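Local coordinates for tight junction protein ZO-3 (Homo sapiens, PDB 3KFV), which acts as a MAGUK scaffolding protein that links tight junction membrane proteins such as claudins and occludin to the actin cytoskeleton, at residues F266-P271 / K284-E289. Numbering follows the deposited sequence.
Sequences FTATIP and KAIIRE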
loop_
_atom_site.group_PDB
_atom_site.type_symbol
_atom_site.label_atom_id
_atom_site.label_comp_id
_atom_site.label_asym_id
_atom_site.label_seq_id
_atom_site.Cartn_x
_atom_site.Cartn_y
_atom_site.Cartn_z
ATOM N N PHE A 266 3.275 3.893 3.717
ATOM C CA PHE A 266 2.362 5.029 3.824
ATOM C C PHE A 266 2.343 5.832 2.534
ATOM O O PHE A 266 3.396 6.113 1.959
ATOM C CB PHE A 266 2.770 5.970 4.965
ATOM C CG PHE A 266 2.802 5.324 6.319
ATOM C CD1 PHE A 266 2.257 4.061 6.520
ATOM C CD2 PHE A 266 3.346 5.996 7.400
ATOM C CE1 PHE A 266 2.276 3.468 7.773
ATOM C CE2 PHE A 266 3.366 5.410 8.655
ATOM C CZ PHE A 266 2.827 4.143 8.842
ATOM N N THR A 267 1.151 6.216 2.085
ATOM C CA THR A 267 1.046 7.163 0.978
ATOM C C THR A 267 0.719 8.552 1.506
ATOM O O THR A 267 0.791 9.528 0.763
ATOM C CB THR A 267 0.016 6.735 -0.101
ATOM O OG1 THR A 267 -1.316 7.001 0.357
ATOM C CG2 THR A 267 0.171 5.251 -0.446
ATOM N N ALA A 268 0.368 8.632 2.789
ATOM C CA ALA A 268 0.200 9.919 3.469
ATOM C C ALA A 268 0.246 9.779 4.982
ATOM O O ALA A 268 -0.177 8.768 5.539
ATOM C CB ALA A 268 -1.096 10.586 3.054
ATOM N N THR A 269 0.773 10.799 5.646
ATOM C CA THR A 269 0.690 10.883 7.096
ATOM C C THR A 269 -0.013 12.190 7.437
ATOM O O THR A 269 0.091 13.161 6.698
ATOM C CB THR A 269 2.083 10.841 7.784
ATOM O OG1 THR A 269 2.674 12.147 7.760
ATOM C CG2 THR A 269 3.010 9.846 7.094
ATOM N N ILE A 270 -0.736 12.205 8.549
ATOM C CA ILE A 270 -1.466 13.392 8.973
ATOM C C ILE A 270 -1.345 13.540 10.475
ATOM O O ILE A 270 -1.668 12.615 11.215
ATOM C CB ILE A 270 -2.965 13.308 8.593
ATOM C CG1 ILE A 270 -3.137 13.322 7.071
ATOM C CG2 ILE A 270 -3.748 14.446 9.237
ATOM C CD1 ILE A 270 -4.577 13.197 6.616
ATOM N N PRO A 271 -0.871 14.704 10.931
ATOM C CA PRO A 271 -0.670 14.970 12.357
ATOM C C PRO A 271 -1.992 15.177 13.083
ATOM O O PRO A 271 -2.782 16.038 12.687
ATOM C CB PRO A 271 0.117 16.288 12.366
ATOM C CG PRO A 271 0.543 16.523 10.954
ATOM C CD PRO A 271 -0.476 15.851 10.102
ATOM N N LYS A 284 -10.042 13.839 3.967
ATOM C CA LYS A 284 -10.975 13.801 2.843
ATOM C C LYS A 284 -10.357 14.346 1.561
ATOM O O LYS A 284 -10.589 13.818 0.477
ATOM C CB LYS A 284 -12.263 14.552 3.184
ATOM C CG LYS A 284 -13.222 13.764 4.060
ATOM C CD LYS A 284 -14.575 14.452 4.160
ATOM C CE LYS A 284 -14.477 15.764 4.917
ATOM N NZ LYS A 284 -15.760 16.511 4.902
ATOM N N ALA A 285 -9.560 15.400 1.697
ATOM C CA ALA A 285 -8.890 16.008 0.554
ATOM C C ALA A 285 -7.831 15.060 -0.020
ATOM O O ALA A 285 -7.664 14.952 -1.238
ATOM C CB ALA A 285 -8.265 17.333 0.959
ATOM N N ILE A 286 -7.126 14.366 0.867
ATOM C CA ILE A 286 -6.083 13.444 0.455
ATOM C C ILE A 286 -6.633 12.225 -0.293
ATOM O O ILE A 286 -5.999 11.721 -1.220
ATOM C CB ILE A 286 -5.229 13.005 1.655
ATOM C CG1 ILE A 286 -4.278 14.136 2.051
ATOM C CG2 ILE A 286 -4.462 11.729 1.342
ATOM C CD1 ILE A 286 -3.477 13.856 3.294
ATOM N N ILE A 287 -7.810 11.752 0.097
ATOM C CA ILE A 287 -8.417 10.625 -0.598
ATOM C C ILE A 287 -8.836 11.012 -2.020
ATOM O O ILE A 287 -8.544 10.304 -2.980
ATOM C CB ILE A 287 -9.635 10.089 0.160
ATOM C CG1 ILE A 287 -9.221 9.568 1.535
ATOM C CG2 ILE A 287 -10.324 8.996 -0.640
ATOM C CD1 ILE A 287 -10.395 9.109 2.393
ATOM N N ARG A 288 -9.518 12.146 -2.155
ATOM C CA ARG A 288 -9.974 12.605 -3.464
ATOM C C ARG A 288 -8.819 12.983 -4.386
ATOM O O ARG A 288 -8.949 12.926 -5.606
ATOM C CB ARG A 288 -10.921 13.796 -3.325
ATOM C CG ARG A 288 -12.250 13.460 -2.712
ATOM C CD ARG A 288 -13.169 14.664 -2.749
ATOM N NE ARG A 288 -14.330 14.482 -1.886
ATOM C CZ ARG A 288 -14.477 15.063 -0.700
ATOM N NH1 ARG A 288 -13.539 15.882 -0.230
ATOM N NH2 ARG A 288 -15.571 14.829 0.011
ATOM N N GLU A 289 -7.697 13.383 -3.804
ATOM C CA GLU A 289 -6.540 13.766 -4.598
ATOM C C GLU A 289 -5.831 12.539 -5.132
ATOM O O GLU A 289 -5.713 12.349 -6.340
ATOM C CB GLU A 289 -5.565 14.571 -3.755
ATOM C CG GLU A 289 -4.318 14.989 -4.491
ATOM C CD GLU A 289 -3.245 15.479 -3.537
ATOM O OE1 GLU A 289 -2.658 14.633 -2.812
ATOM O OE2 GLU A 289 -2.995 16.711 -3.502
#
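I286 of helix 278-290 reaches across to A268 and I270 of strand 268-272, and these three side chains make a compact worked example of how a helix is fitted to the border of a parallel sheet. The path of I286 can be followed outward. Its CB points at the strand and there divides into two branches. The short branch, CG2, lies anti to the backbone N and ends 3.9 Å from CB of A268. The longer one leaves through CG1, which is anti to the carbonyl carbon (chi1 -76°), and an extended second torsion of 175° carries CD1 on to the strand. That terminal methyl lies 3.6 Å from CD1 of I270 and 3.8 Å from CG1 of the same residue, and it also passes CB of A268 at 4.1 Å.

The two isoleucines therefore meet tip to tip. I270 is built in the same way, extended to its own CD1, so the pair bridges a gap that the backbones leave wide: even the nearest alpha carbons, CA of A268 and CA of I286, stand 7.8 Å apart. No hydrogen bond crosses between 266-271 and 284-289; the contact is made by apolar groups alone and is small, burying 122 Å² in all. A268 and I270, two residues apart on the strand, present their CB atoms to the helix, whereas T269 between them turns its own away.

Within the sheet, strand 268-272 is hydrogen-bonded along its edge to the parallel strand 221-227, while W279 and E282 from the same helix as I286 also touch I270. Strand 268-272 is an outermost strand of the five-stranded parallel sheet, and the helix following it packs against that sheet, an alpha/beta arrangement characteristic of the guanylate kinase-like domain of MAGUK proteins.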